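Local coordinates for hypothetical membrane protein (Corynebacterium glutamicum, PDB 6JSB) that binds heme and probably passes it along the corynebacterial heme-uptake machinery, this chain being the protein's HtaA-family domain, at residues Ala12-Arg17 with Leu99-Pro104; Val46-Thr51 with Arg55-Pro60. All coordinates share one frame; numbering follows the deposited sequence.

Contact 1. Residues Ala12-Arg17 with Leu99-Pro104; sequences ADWSVR and LDFSNP
The Phe101 ring meets Val16 at its edge: methyl CG1 of Val16 lies near the ring plane, 3.9 Å from Phe101 CE2. The Trp14 indole comes at the same ring obliquely, with Trp14 CH2 4.3 Å from Phe101 CD2. Within its own segment, Val16 CA lies 3.5 Å above one face of the Trp14 indole, toward the rim. Val16 has CG1 anti to the backbone N (chi1 -177°), which sends that methyl out to the phenyl edge. No hydrogen bond joins the two segments, and their backbones stay well apart, the nearest CA atoms, those of Val16 and Phe101, being 9.5 Å from each other. What bridges the gap is purely apolar and buried. Further side chains close in around it: Trp77 meets the Phe101 ring with planes nearly perpendicular, Phe119 touches Phe101 too, and so does Met173. The Phe101 side chain is about 8 Å from the bound heme, and Arg17, the residue after Val16, belongs to the heme pocket. This is the hydrophobic core of a curled antiparallel sheet, where side chains from the end of strand 2-14 and the turn after it meet Phe101 of strand 95-109 across the interior close to the heme site.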
# COMPACT_ATOMS: atom_id res chain seq x y z
N ALA A 12 1.35 -10.88 -0.88
CA ALA A 12 2.22 -10.07 -0.01
C ALA A 12 1.37 -9.64 1.17
O ALA A 12 0.25 -9.17 0.99
CB ALA A 12 2.77 -8.84 -0.71
N ASP A 13 1.93 -9.75 2.37
CA ASP A 13 1.31 -9.26 3.60
C ASP A 13 1.90 -7.90 3.90
O ASP A 13 3.08 -7.83 4.23
CB ASP A 13 1.58 -10.19 4.79
CG ASP A 13 0.68 -11.46 4.83
OD1 ASP A 13 0.84 -12.36 3.97
OD2 ASP A 13 -0.14 -11.58 5.77
N TRP A 14 1.08 -6.83 3.86
CA TRP A 14 1.61 -5.47 4.11
C TRP A 14 0.48 -4.65 4.71
O TRP A 14 -0.46 -4.30 3.98
CB TRP A 14 2.10 -4.83 2.82
CG TRP A 14 2.70 -3.48 3.05
CD1 TRP A 14 3.60 -3.12 4.03
CD2 TRP A 14 2.41 -2.31 2.30
NE1 TRP A 14 3.90 -1.75 3.90
CE2 TRP A 14 3.13 -1.23 2.90
CE3 TRP A 14 1.54 -2.05 1.22
CZ2 TRP A 14 3.09 0.07 2.40
CZ3 TRP A 14 1.49 -0.69 0.72
CH2 TRP A 14 2.25 0.32 1.33
N SER A 15 0.60 -4.28 6.01
CA SER A 15 -0.48 -3.53 6.68
C SER A 15 -0.41 -2.03 6.44
O SER A 15 -1.22 -1.30 6.98
CB SER A 15 -0.41 -3.75 8.21
OG SER A 15 -0.48 -5.14 8.47
N VAL A 16 0.55 -1.56 5.65
CA VAL A 16 0.83 -0.16 5.32
C VAL A 16 1.47 0.53 6.52
O VAL A 16 2.66 0.90 6.47
CB VAL A 16 -0.45 0.59 4.81
CG1 VAL A 16 -0.09 2.02 4.40
CG2 VAL A 16 -1.00 -0.15 3.56
N ARG A 17 0.72 0.71 7.61
CA ARG A 17 1.26 1.14 8.88
C ARG A 17 0.20 0.94 9.98
O ARG A 17 -0.88 1.54 9.87
CB ARG A 17 1.70 2.60 8.78
CG ARG A 17 2.18 3.23 10.04
CD ARG A 17 3.65 2.94 10.47
NE ARG A 17 3.70 3.58 11.79
CZ ARG A 17 4.47 4.61 12.13
NH1 ARG A 17 5.42 5.01 11.28
NH2 ARG A 17 4.32 5.15 13.35
N LEU A 99 -7.21 8.89 0.72
CA LEU A 99 -5.95 8.25 0.30
C LEU A 99 -6.24 6.90 -0.34
O LEU A 99 -7.03 6.11 0.20
CB LEU A 99 -5.06 8.03 1.54
CG LEU A 99 -3.83 7.14 1.33
CD1 LEU A 99 -2.77 7.77 0.40
CD2 LEU A 99 -3.17 6.89 2.71
N ASP A 100 -5.63 6.61 -1.48
CA ASP A 100 -5.85 5.34 -2.14
C ASP A 100 -4.52 4.81 -2.62
O ASP A 100 -3.75 5.57 -3.24
CB ASP A 100 -6.77 5.52 -3.33
CG ASP A 100 -7.26 4.21 -3.87
OD1 ASP A 100 -8.40 3.77 -3.54
OD2 ASP A 100 -6.52 3.60 -4.68
N PHE A 101 -4.18 3.55 -2.28
CA PHE A 101 -3.00 2.87 -2.80
C PHE A 101 -3.46 1.69 -3.63
O PHE A 101 -4.27 0.90 -3.17
CB PHE A 101 -2.11 2.33 -1.67
CG PHE A 101 -1.32 3.37 -0.90
CD1 PHE A 101 -0.84 4.49 -1.51
CD2 PHE A 101 -0.91 3.13 0.39
CE1 PHE A 101 -0.01 5.41 -0.80
CE2 PHE A 101 -0.13 4.09 1.11
CZ PHE A 101 0.31 5.22 0.51
N SER A 102 -2.85 1.50 -4.82
CA SER A 102 -3.28 0.34 -5.59
C SER A 102 -2.12 -0.18 -6.42
O SER A 102 -1.12 0.51 -6.63
CB SER A 102 -4.50 0.64 -6.45
OG SER A 102 -4.20 1.62 -7.42
N ASN A 103 -2.23 -1.44 -6.87
CA ASN A 103 -1.22 -2.09 -7.69
C ASN A 103 0.24 -1.91 -7.22
O ASN A 103 1.09 -1.48 -7.99
CB ASN A 103 -1.33 -1.59 -9.13
CG ASN A 103 -2.67 -1.85 -9.70
OD1 ASN A 103 -3.17 -2.99 -9.63
ND2 ASN A 103 -3.31 -0.80 -10.20
N PRO A 104 0.55 -2.28 -6.00
CA PRO A 104 1.94 -2.15 -5.56
C PRO A 104 2.87 -3.07 -6.33
O PRO A 104 2.48 -4.16 -6.77
CB PRO A 104 1.93 -2.53 -4.09
CG PRO A 104 0.50 -3.05 -3.75
CD PRO A 104 -0.35 -2.90 -4.98

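Contact 2. Residues Val46-Thr51 with Arg55-Pro60; sequences VETTGT and REFTWP
Arg55 sets one face of its guanidinium against the carbonyl of Gly50: Gly50 O lies over its centre, 3.3 Å from Arg55 CZ. At the edge of the same group NH1 donates to Thr48 OG1 (2.9 Å), with the hydroxyl near the guanidinium plane. The side chain leaves with CG anti to the backbone N and then bends at chi3 (-72°), which turns the flat group back over the 46-51 segment. Thr48 OG1 donates in turn to Glu56 O at 2.8 Å. That carbonyl also accepts Thr49 N, and the two donors reach it from opposite faces of its plane. Antiparallel ladder bonds flank this cluster: Glu47 and Thr58 form one hydrogen-bonded pair, Thr49 and Glu56 the other, with Thr48 and Phe57 the non-hydrogen-bonded pair between them. Farther along, Val46 CG2 rests off-centre over the six-membered ring of Trp59, 3.6 Å from Trp59 CE3, while Val46 CG1 reaches Phe57 CD2 at 4.1 Å. On the opposite face of the sheet from Thr48 and Phe57, a water links Thr49 OG1 to Glu56 OE1. Glu25 forms a salt bridge with Arg55 NE. The Thr48 hydroxyl thus accepts from the guanidinium and donates to the carbonyl, and with Glu25 as counter-ion the buried Arg55 charge is probably stabilised, fixing the rotation of its flat group at the hairpin end.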
# COMPACT_ATOMS: atom_id res chain seq x y z
N VAL A 46 -7.54 -7.64 -2.73
CA VAL A 46 -7.02 -7.49 -1.37
C VAL A 46 -7.97 -8.21 -0.42
O VAL A 46 -9.19 -8.12 -0.55
CB VAL A 46 -6.88 -6.00 -1.00
CG1 VAL A 46 -6.68 -5.84 0.50
CG2 VAL A 46 -5.68 -5.40 -1.73
N GLU A 47 -7.40 -8.92 0.54
CA GLU A 47 -8.15 -9.45 1.67
C GLU A 47 -7.72 -8.71 2.94
O GLU A 47 -6.55 -8.31 3.09
CB GLU A 47 -7.88 -10.94 1.85
CG GLU A 47 -8.18 -11.78 0.62
CD GLU A 47 -9.63 -12.22 0.55
OE1 GLU A 47 -10.43 -11.79 1.41
OE2 GLU A 47 -9.95 -13.02 -0.38
N THR A 48 -8.66 -8.53 3.86
CA THR A 48 -8.29 -7.78 5.07
C THR A 48 -8.98 -8.44 6.24
O THR A 48 -10.06 -9.04 6.08
CB THR A 48 -8.66 -6.29 4.97
OG1 THR A 48 -8.20 -5.55 6.11
CG2 THR A 48 -10.15 -6.10 4.81
N THR A 49 -8.33 -8.39 7.39
CA THR A 49 -8.92 -8.86 8.64
C THR A 49 -8.53 -7.89 9.73
O THR A 49 -7.51 -7.22 9.65
CB THR A 49 -8.44 -10.26 9.07
OG1 THR A 49 -7.00 -10.28 9.21
CG2 THR A 49 -8.78 -11.35 8.00
N GLY A 50 -9.34 -7.84 10.79
CA GLY A 50 -9.05 -6.96 11.90
C GLY A 50 -9.38 -5.51 11.60
O GLY A 50 -9.66 -5.14 10.47
N THR A 51 -9.27 -4.68 12.64
CA THR A 51 -9.42 -3.22 12.51
C THR A 51 -8.34 -2.52 13.33
O THR A 51 -7.72 -3.11 14.23
CB THR A 51 -10.83 -2.69 12.94
OG1 THR A 51 -10.98 -2.96 14.35
CG2 THR A 51 -11.98 -3.38 12.17
N ARG A 55 -5.40 -4.46 12.13
CA ARG A 55 -5.81 -4.72 10.76
C ARG A 55 -4.61 -5.22 9.95
O ARG A 55 -3.47 -4.71 10.07
CB ARG A 55 -6.36 -3.45 10.10
CG ARG A 55 -6.84 -3.70 8.64
CD ARG A 55 -7.54 -2.44 8.15
NE ARG A 55 -8.88 -2.17 8.76
CZ ARG A 55 -10.00 -2.70 8.30
NH1 ARG A 55 -10.00 -3.62 7.33
NH2 ARG A 55 -11.17 -2.29 8.82
N GLU A 56 -4.90 -6.19 9.10
CA GLU A 56 -3.89 -6.73 8.16
C GLU A 56 -4.44 -6.67 6.75
O GLU A 56 -5.67 -6.72 6.53
CB GLU A 56 -3.59 -8.21 8.53
CG GLU A 56 -2.88 -8.31 9.89
CD GLU A 56 -2.55 -9.74 10.25
OE1 GLU A 56 -3.41 -10.37 10.87
OE2 GLU A 56 -1.45 -10.25 9.89
N PHE A 57 -3.53 -6.54 5.76
CA PHE A 57 -3.94 -6.64 4.36
C PHE A 57 -3.10 -7.68 3.66
O PHE A 57 -1.86 -7.68 3.83
CB PHE A 57 -3.71 -5.30 3.58
CG PHE A 57 -4.42 -4.10 4.12
CD1 PHE A 57 -3.68 -3.05 4.67
CD2 PHE A 57 -5.81 -4.00 4.04
CE1 PHE A 57 -4.32 -1.89 5.16
CE2 PHE A 57 -6.43 -2.87 4.49
CZ PHE A 57 -5.71 -1.82 5.08
N THR A 58 -3.72 -8.53 2.83
CA THR A 58 -2.92 -9.34 1.92
C THR A 58 -3.20 -8.85 0.51
O THR A 58 -4.35 -8.52 0.19
CB THR A 58 -3.21 -10.86 1.99
OG1 THR A 58 -4.50 -11.10 1.42
CG2 THR A 58 -3.14 -11.34 3.42
N TRP A 59 -2.17 -8.74 -0.31
CA TRP A 59 -2.26 -8.23 -1.65
C TRP A 59 -1.95 -9.37 -2.62
O TRP A 59 -0.95 -10.08 -2.40
CB TRP A 59 -1.23 -7.07 -1.86
CG TRP A 59 -1.36 -5.92 -0.87
CD1 TRP A 59 -0.96 -5.91 0.45
CD2 TRP A 59 -1.88 -4.59 -1.13
NE1 TRP A 59 -1.20 -4.67 1.03
CE2 TRP A 59 -1.78 -3.85 0.08
CE3 TRP A 59 -2.43 -3.99 -2.27
CZ2 TRP A 59 -2.15 -2.53 0.18
CZ3 TRP A 59 -2.84 -2.63 -2.18
CH2 TRP A 59 -2.70 -1.92 -0.96
N PRO A 60 -2.74 -9.56 -3.68
CA PRO A 60 -2.53 -10.73 -4.54
C PRO A 60 -1.36 -10.50 -5.48
O PRO A 60 -1.22 -9.43 -6.07
CB PRO A 60 -3.86 -10.83 -5.32
CG PRO A 60 -4.35 -9.34 -5.40
CD PRO A 60 -3.96 -8.79 -4.04
O HOH W 1 -5.96 -9.17 11.49

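From the N terminus, strand 2-14 runs into Ala12-Arg17, which opens the long loop that contact 1 closes at Leu99-Pro104, with 81 residues between. Contact 2 falls wholly within that excursion and leaves three residues between its segments, within the 50-55 connection of the hairpin of strands 47-49 and 56-65. The two are therefore nested, not crossed. They also join in space: strand 56-65 pairs with strand 2-14, with probable hydrogen bonds from Trp59 N to Ala12 O and from Trp14 N to Phe57 O, and Pro104 packs on Trp59. Contact 2 adds strand 47-49 beside strand 56-65, whereas contact 1 spans the sheet's interior to strand 95-109.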